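Local structure of major royal jelly protein 1 (Apis mellifera, 5YYL) at residues A[372-377]-A[427-432]; A[42-47]-A[85-90]; A[209-214]-A[230-235]. The protein is the most abundant protein of royal jelly, binds sterol, and probably serves as a nutrient in the food of developing larvae. All coordinates share one frame; numbering follows the deposited sequence.

In the fold
In this six-bladed beta-propeller the three contacts occupy separate places, their centres 34 to 37 Å apart, and contacts 1 and 3 lie on opposite sides of the chain's centre. None shares a strand or loop with another. Contact 2 is the buried one: a loop before helix 47-56 meets a loop within the blade of strands 65-72 to 102-106, through carbon surfaces with no hydrogen bond between the segments. Contacts 1 and 3 are partly buried and mix polar and apolar chemistry. In contact 1, strand pairs with strand at a sterol-binding edge that continues into a second subunit. In contact 3, a beta bulge meets the linker to the next blade, through one hydrogen bond and a packed phenyl ring.

Contact 1: A[372-377]-A[427-432]; sequences YINREY and KISIHL. With 94R ((3beta,14beta,17alpha)-ergosta-5,24(28)-dien-3-ol), chain F.
Strand 373-383 and strand 426-430 run parallel, bridged at Ile373 with Ile428 and at Asn374 with Ser429, with the segments' end-to-end directions 31° apart. Ile428 N gives to Tyr372 O at 2.8 Å, nearly straight and in the carbonyl plane. One step on, Asn374 N gives to Ile428 O at 2.9 Å, from above that carbonyl's plane.

The Asn374 amide works on the face it shares with Ser429. Its ND2 points almost straight at Ser429 OG (3.1 Å, the acceptor lying in the amide plane), while OD1 receives Lys427 NZ at 2.9 Å. To get there the lysine chain bends at chi2, chi3 and chi4, so that NZ comes in above the amide plane; together the two bonds should fix the amide's rotation.

The Ile373 face is apolar. The side chains of Ile373 and Ile430 cross obliquely, CG2 of the first against CG1 of the second, and both delta methyls reach the sterol: Ile373 CD1 lies 3.3 Å from C3 of its A ring, Ile430 CD1 3.4 Å from C7. Farther along, Leu432 crosses Tyr377 obliquely, CG 3.7 Å from Tyr377 CE2 and the CD2 branch toward Tyr377 OH.

Strand 426-430 pairs antiparallel with a strand of the second subunit, making this a sheet continued across a subunit interface, with one face lining the 24-methylenecholesterol pocket that Pro364 and Val366 complete.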
# COMPACT_ATOMS: atom_id res chain seq x y z
N TYR A 372 15.64 -14.85 -5.57
CA TYR A 372 14.46 -14.72 -6.41
C TYR A 372 14.68 -14.03 -7.74
O TYR A 372 13.76 -13.99 -8.56
CB TYR A 372 13.41 -13.95 -5.65
CG TYR A 372 12.99 -14.64 -4.38
CD1 TYR A 372 12.21 -15.78 -4.43
CD2 TYR A 372 13.36 -14.14 -3.15
CE1 TYR A 372 11.81 -16.42 -3.27
CE2 TYR A 372 12.97 -14.77 -1.98
CZ TYR A 372 12.20 -15.91 -2.05
OH TYR A 372 11.79 -16.53 -0.90
N ILE A 373 15.88 -13.50 -7.98
CA ILE A 373 16.10 -12.53 -9.06
C ILE A 373 17.35 -12.84 -9.85
O ILE A 373 18.44 -12.94 -9.28
CB ILE A 373 16.23 -11.09 -8.51
CG1 ILE A 373 15.10 -10.84 -7.50
CG2 ILE A 373 16.16 -10.08 -9.65
CD1 ILE A 373 14.86 -9.43 -7.12
N ASN A 374 17.19 -12.96 -11.17
CA ASN A 374 18.32 -12.91 -12.09
C ASN A 374 18.63 -11.45 -12.30
O ASN A 374 17.99 -10.81 -13.12
CB ASN A 374 17.97 -13.57 -13.42
CG ASN A 374 17.85 -15.07 -13.30
OD1 ASN A 374 18.55 -15.69 -12.50
ND2 ASN A 374 16.97 -15.66 -14.08
N ARG A 375 19.61 -10.94 -11.54
CA ARG A 375 19.80 -9.49 -11.40
C ARG A 375 20.53 -8.84 -12.58
O ARG A 375 20.27 -7.68 -12.89
CB ARG A 375 20.51 -9.15 -10.09
CG ARG A 375 19.66 -9.49 -8.86
CD ARG A 375 20.42 -9.51 -7.51
NE ARG A 375 21.57 -8.60 -7.31
CZ ARG A 375 21.51 -7.28 -7.18
NH1 ARG A 375 20.33 -6.65 -7.26
NH2 ARG A 375 22.62 -6.56 -6.99
N GLU A 376 21.43 -9.58 -13.23
CA GLU A 376 22.34 -9.01 -14.22
C GLU A 376 21.70 -8.91 -15.59
O GLU A 376 21.06 -9.85 -16.05
CB GLU A 376 23.60 -9.87 -14.37
CG GLU A 376 24.66 -9.60 -13.32
CD GLU A 376 25.88 -10.49 -13.51
OE1 GLU A 376 27.02 -9.91 -13.49
OE2 GLU A 376 25.72 -11.74 -13.68
N TYR A 377 21.92 -7.76 -16.24
CA TYR A 377 21.49 -7.52 -17.62
C TYR A 377 22.57 -6.81 -18.41
O TYR A 377 23.41 -6.10 -17.85
CB TYR A 377 20.19 -6.69 -17.65
CG TYR A 377 20.25 -5.33 -17.00
CD1 TYR A 377 20.07 -5.17 -15.63
CD2 TYR A 377 20.44 -4.18 -17.77
CE1 TYR A 377 20.11 -3.91 -15.05
CE2 TYR A 377 20.47 -2.90 -17.19
CZ TYR A 377 20.31 -2.77 -15.84
OH TYR A 377 20.36 -1.52 -15.27
N LYS A 427 11.17 -17.14 -10.06
CA LYS A 427 12.42 -16.48 -10.43
C LYS A 427 12.08 -15.34 -11.36
O LYS A 427 11.36 -15.55 -12.34
CB LYS A 427 13.38 -17.46 -11.13
CG LYS A 427 14.84 -17.07 -11.06
CD LYS A 427 15.37 -17.16 -9.62
CE LYS A 427 16.74 -17.80 -9.54
NZ LYS A 427 17.84 -16.89 -10.00
N ILE A 428 12.57 -14.14 -11.04
CA ILE A 428 12.31 -12.95 -11.85
C ILE A 428 13.52 -12.53 -12.67
O ILE A 428 14.60 -12.24 -12.13
CB ILE A 428 11.86 -11.75 -11.00
CG1 ILE A 428 10.84 -12.21 -9.97
CG2 ILE A 428 11.32 -10.65 -11.92
CD1 ILE A 428 10.00 -11.12 -9.35
N SER A 429 13.33 -12.48 -13.98
CA SER A 429 14.37 -11.99 -14.89
C SER A 429 14.17 -10.49 -15.18
O SER A 429 13.05 -10.07 -15.48
CB SER A 429 14.38 -12.81 -16.16
OG SER A 429 15.04 -14.02 -15.90
N ILE A 430 15.25 -9.73 -15.08
CA ILE A 430 15.22 -8.28 -15.21
C ILE A 430 16.08 -7.79 -16.37
O ILE A 430 17.17 -8.30 -16.61
CB ILE A 430 15.80 -7.64 -13.96
CG1 ILE A 430 15.07 -8.13 -12.72
CG2 ILE A 430 15.74 -6.12 -14.05
CD1 ILE A 430 13.59 -7.78 -12.68
N HIS A 431 15.55 -6.80 -17.08
CA HIS A 431 16.37 -5.81 -17.80
C HIS A 431 15.61 -4.47 -17.82
O HIS A 431 14.62 -4.32 -17.10
CB HIS A 431 16.76 -6.32 -19.18
CG HIS A 431 15.61 -6.66 -20.07
ND1 HIS A 431 14.70 -5.72 -20.49
CD2 HIS A 431 15.26 -7.82 -20.67
CE1 HIS A 431 13.82 -6.29 -21.30
NE2 HIS A 431 14.13 -7.57 -21.41
N LEU A 432 16.09 -3.48 -18.57
CA LEU A 432 15.36 -2.20 -18.69
C LEU A 432 14.23 -2.23 -19.76
O LEU A 432 13.50 -1.25 -19.94
CB LEU A 432 16.32 -1.04 -18.95
CG LEU A 432 17.54 -0.86 -18.04
CD1 LEU A 432 18.31 0.38 -18.44
CD2 LEU A 432 17.18 -0.77 -16.56
OXT LEU A 432 14.00 -3.21 -20.47
C1 94R F . 13.01 -6.39 -5.34
O1 94R F . 16.80 -6.14 -5.21
C2 94R F . 14.38 -5.96 -4.79
C3 94R F . 15.50 -6.53 -5.64
C4 94R F . 15.35 -6.10 -7.10
C5 94R F . 13.94 -6.20 -7.62
C10 94R F . 12.77 -5.84 -6.74
C19 94R F . 12.71 -4.31 -6.69
C9 94R F . 11.49 -6.46 -7.32
C11 94R F . 10.21 -6.09 -6.56
C12 94R F . 8.91 -6.65 -7.15
C13 94R F . 8.78 -6.24 -8.62
C18 94R F . 8.57 -4.72 -8.73
C17 94R F . 7.73 -6.99 -9.44
C20 94R F . 6.27 -6.56 -9.37
C22 94R F . 5.42 -7.55 -10.14
C23 94R F . 4.21 -6.89 -10.78
C24 94R F . 3.33 -7.86 -11.56
C28 94R F . 3.72 -9.04 -12.05
C25 94R F . 1.93 -7.41 -11.84
C27 94R F . 0.93 -8.52 -11.50
C26 94R F . 1.85 -6.96 -13.30
C21 94R F . 5.75 -6.48 -7.94
C16 94R F . 8.27 -6.90 -10.88
C15 94R F . 9.75 -6.59 -10.78
C14 94R F . 10.04 -6.75 -9.30
C8 94R F . 11.34 -6.16 -8.80
C7 94R F . 12.49 -6.76 -9.58
C6 94R F . 13.81 -6.60 -8.89

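Contact 2: A[42-47]-A[85-90]; sequences YDFGSD and GVPSSL
One hydrogen bond, to Asn64 OD1, holds the phenol oxygen of Tyr42, the polar atom that this contact carries to its far end.

The ring of Tyr42 turns a face to Pro87. CG of the proline sits over the middle of that ring, 3.5 Å from the centroid and 11° off the normal, a nearly vertical CH-pi contact made tip to tip. Tyr42 has its CG anti to the carbonyl carbon (chi1 -58°), carrying the ring toward the 85-90 loop.

Phe44 reaches the same proline from another side, crossing it at about a right angle: its CZ is 3.9 Å from Pro87 CG, and its CE2 approaches Pro87 CB. The Phe44 ring also has Tyr42 CB over the rim of one face, and beyond the two segments it meets Trp110 and Tyr59.

Pro87 thus sits in the corner formed by two aromatic side chains of the segment leading into helix 47-56. No hydrogen bond joins the loops, so their buried contact rests on CH-pi and dispersion forces, while Tyr42 OH and Ser88 OG bond to Asn64 and Asn91.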
# COMPACT_ATOMS: atom_id res chain seq x y z
N TYR A 42 20.79 16.91 -30.74
CA TYR A 42 21.00 17.36 -29.37
C TYR A 42 19.91 18.33 -28.87
O TYR A 42 19.17 18.92 -29.66
CB TYR A 42 22.39 18.01 -29.26
CG TYR A 42 23.53 17.09 -29.66
CD1 TYR A 42 24.42 16.59 -28.70
CD2 TYR A 42 23.72 16.71 -30.98
CE1 TYR A 42 25.47 15.75 -29.07
CE2 TYR A 42 24.75 15.87 -31.35
CZ TYR A 42 25.62 15.39 -30.40
OH TYR A 42 26.63 14.57 -30.80
N ASP A 43 19.82 18.48 -27.55
CA ASP A 43 19.01 19.50 -26.89
C ASP A 43 19.87 20.75 -26.72
O ASP A 43 20.51 21.00 -25.68
CB ASP A 43 18.48 18.98 -25.54
CG ASP A 43 17.52 19.95 -24.83
OD1 ASP A 43 17.97 21.03 -24.39
OD2 ASP A 43 16.31 19.61 -24.65
N PHE A 44 19.85 21.57 -27.77
CA PHE A 44 20.48 22.88 -27.76
C PHE A 44 19.71 23.90 -26.90
O PHE A 44 20.31 24.85 -26.40
CB PHE A 44 20.62 23.40 -29.18
CG PHE A 44 21.56 22.60 -30.04
CD1 PHE A 44 21.08 21.72 -31.01
CD2 PHE A 44 22.94 22.78 -29.93
CE1 PHE A 44 21.96 21.00 -31.82
CE2 PHE A 44 23.82 22.05 -30.73
CZ PHE A 44 23.33 21.18 -31.68
N GLY A 45 18.41 23.68 -26.72
CA GLY A 45 17.50 24.60 -26.01
C GLY A 45 16.17 24.69 -26.74
O GLY A 45 15.18 24.05 -26.37
N SER A 46 16.17 25.48 -27.81
CA SER A 46 15.04 25.57 -28.75
C SER A 46 15.57 25.38 -30.16
O SER A 46 16.78 25.34 -30.37
N ASP A 47 14.66 25.26 -31.13
CA ASP A 47 15.04 25.15 -32.56
C ASP A 47 15.73 26.43 -33.07
O ASP A 47 16.43 26.38 -34.10
CB ASP A 47 13.83 24.81 -33.44
N GLY A 85 31.54 18.79 -36.78
CA GLY A 85 30.08 18.81 -36.69
C GLY A 85 29.49 17.97 -35.56
O GLY A 85 28.39 17.40 -35.69
N VAL A 86 30.21 17.91 -34.44
CA VAL A 86 29.82 17.14 -33.28
C VAL A 86 29.89 18.07 -32.07
O VAL A 86 30.96 18.27 -31.51
CB VAL A 86 30.72 15.90 -33.09
CG1 VAL A 86 30.39 15.19 -31.78
CG2 VAL A 86 30.55 14.96 -34.27
N PRO A 87 28.73 18.65 -31.68
CA PRO A 87 28.68 19.69 -30.64
C PRO A 87 29.24 19.26 -29.30
O PRO A 87 30.03 20.00 -28.71
CB PRO A 87 27.19 20.01 -30.52
CG PRO A 87 26.47 18.89 -31.19
CD PRO A 87 27.39 18.38 -32.24
N SER A 88 28.82 18.09 -28.82
CA SER A 88 29.35 17.53 -27.57
C SER A 88 29.74 16.09 -27.74
O SER A 88 29.15 15.37 -28.56
CB SER A 88 28.34 17.65 -26.44
OG SER A 88 28.86 17.09 -25.24
N SER A 89 30.73 15.68 -26.94
CA SER A 89 31.25 14.32 -26.99
C SER A 89 30.64 13.47 -25.88
O SER A 89 30.14 12.39 -26.16
CB SER A 89 32.76 14.29 -26.87
OG SER A 89 33.21 12.98 -27.14
N LEU A 90 30.72 13.95 -24.65
CA LEU A 90 30.13 13.26 -23.51
C LEU A 90 28.68 13.71 -23.31
O LEU A 90 28.43 14.87 -22.96
CB LEU A 90 30.96 13.53 -22.25
CG LEU A 90 30.52 12.82 -20.97
CD1 LEU A 90 30.44 11.32 -21.18
CD2 LEU A 90 31.48 13.16 -19.85

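Contact 3: A[209-214]-A[230-235]; sequences KGEGLI and TFDYDP
The well-packed part of the contact is the Phe231 ring, which lies against Gly212 and Leu213. Leu213 CB comes 3.4 Å from Phe231 CE2, at a slant to the ring, and the CD2 branch of the leucine reaches Phe231 CZ at 3.7 Å. Gly212 CA sits beside Phe231 CD2, while Glu211 O lies at the ring's edge, near its plane. Tyr267 and Tyr295, from the adjoining blade, meet the same ring steeply, their planes turned about 75° from it.

Glu211 and Gly212 both face Asp207, a G1 beta bulge in the hairpin with strand 201-207. This hairpin belongs to one blade of the propeller, whereas 230-235 is part of the linker that passes on to the next.

On the looser, partly exposed side, the Glu211 side chain leaves the bulge extended (chi2 178°) and runs along the linker. Tyr233 N gives to Glu211 OE1 at 2.9 Å, from above the carboxylate plane, and OE1 also lies at the edge of the Tyr233 ring, in its plane. The other oxygen, OE2, stands near Asp232 OD2; no hydrogen bond is assigned between them, and having two like charges as neighbours may shift the ionisation of either carboxylate.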
# COMPACT_ATOMS: atom_id res chain seq x y z
N LYS A 209 46.09 1.71 -32.16
CA LYS A 209 46.96 2.13 -33.26
C LYS A 209 48.42 1.92 -32.86
O LYS A 209 49.17 1.28 -33.59
CB LYS A 209 46.70 3.59 -33.69
CG LYS A 209 46.84 3.86 -35.19
CD LYS A 209 45.68 3.26 -36.02
CE LYS A 209 45.81 3.42 -37.54
N GLY A 210 48.79 2.45 -31.70
CA GLY A 210 50.15 2.31 -31.17
C GLY A 210 50.53 0.94 -30.60
O GLY A 210 51.71 0.67 -30.38
N GLU A 211 49.53 0.10 -30.32
CA GLU A 211 49.73 -1.29 -29.89
C GLU A 211 50.44 -1.39 -28.53
O GLU A 211 51.62 -1.77 -28.44
CB GLU A 211 50.44 -2.11 -30.97
CG GLU A 211 49.73 -2.07 -32.32
CD GLU A 211 50.48 -2.85 -33.39
OE1 GLU A 211 49.79 -3.46 -34.23
OE2 GLU A 211 51.75 -2.85 -33.41
N GLY A 212 49.69 -1.02 -27.49
CA GLY A 212 50.20 -1.02 -26.12
C GLY A 212 49.08 -0.99 -25.09
O GLY A 212 47.92 -0.73 -25.42
N LEU A 213 49.45 -1.24 -23.84
CA LEU A 213 48.52 -1.28 -22.72
C LEU A 213 49.02 -0.33 -21.62
O LEU A 213 49.98 -0.63 -20.93
CB LEU A 213 48.43 -2.72 -22.21
CG LEU A 213 47.56 -3.04 -21.00
CD1 LEU A 213 46.09 -2.78 -21.30
CD2 LEU A 213 47.76 -4.48 -20.57
N ILE A 214 48.36 0.81 -21.46
CA ILE A 214 48.68 1.74 -20.38
C ILE A 214 48.05 1.23 -19.07
O ILE A 214 46.89 0.82 -19.07
CB ILE A 214 48.16 3.14 -20.69
CG1 ILE A 214 48.70 3.61 -22.05
CG2 ILE A 214 48.54 4.11 -19.58
CD1 ILE A 214 47.88 4.71 -22.68
N THR A 230 51.01 -10.14 -28.47
CA THR A 230 49.57 -10.27 -28.25
C THR A 230 48.81 -8.95 -28.44
O THR A 230 47.63 -8.97 -28.77
CB THR A 230 49.25 -10.87 -26.86
OG1 THR A 230 49.68 -9.99 -25.83
CG2 THR A 230 49.92 -12.25 -26.70
N PHE A 231 49.49 -7.82 -28.21
CA PHE A 231 48.94 -6.47 -28.50
C PHE A 231 49.05 -6.04 -29.98
O PHE A 231 48.48 -5.00 -30.34
CB PHE A 231 49.63 -5.38 -27.66
CG PHE A 231 49.58 -5.60 -26.18
CD1 PHE A 231 48.83 -6.61 -25.58
CD2 PHE A 231 50.29 -4.73 -25.37
CE1 PHE A 231 48.84 -6.77 -24.20
CE2 PHE A 231 50.29 -4.88 -24.00
CZ PHE A 231 49.57 -5.90 -23.41
N ASP A 232 49.77 -6.80 -30.80
CA ASP A 232 50.04 -6.39 -32.18
C ASP A 232 48.95 -6.87 -33.12
O ASP A 232 48.31 -7.89 -32.87
CB ASP A 232 51.39 -6.93 -32.67
CG ASP A 232 52.59 -6.32 -31.94
OD1 ASP A 232 53.66 -6.98 -31.96
OD2 ASP A 232 52.47 -5.20 -31.38
N TYR A 233 48.75 -6.12 -34.21
CA TYR A 233 47.75 -6.47 -35.21
C TYR A 233 48.26 -7.62 -36.08
O TYR A 233 49.46 -7.74 -36.30
CB TYR A 233 47.36 -5.25 -36.07
CG TYR A 233 48.15 -5.01 -37.35
CD1 TYR A 233 47.72 -5.53 -38.56
CD2 TYR A 233 49.31 -4.24 -37.35
CE1 TYR A 233 48.42 -5.32 -39.74
CE2 TYR A 233 50.03 -4.01 -38.53
CZ TYR A 233 49.57 -4.56 -39.72
OH TYR A 233 50.24 -4.36 -40.91
N ASP A 234 47.34 -8.46 -36.55
CA ASP A 234 47.68 -9.56 -37.43
C ASP A 234 47.22 -9.19 -38.84
O ASP A 234 46.02 -8.95 -39.04
CB ASP A 234 46.99 -10.83 -36.95
CG ASP A 234 47.51 -12.08 -37.63
OD1 ASP A 234 48.12 -11.97 -38.73
OD2 ASP A 234 47.30 -13.18 -37.07
N PRO A 235 48.15 -9.14 -39.82
CA PRO A 235 47.75 -8.80 -41.21
C PRO A 235 46.78 -9.80 -41.85
O PRO A 235 45.96 -9.41 -42.69
CB PRO A 235 49.09 -8.81 -41.97
CG PRO A 235 50.14 -8.64 -40.91
CD PRO A 235 49.60 -9.33 -39.70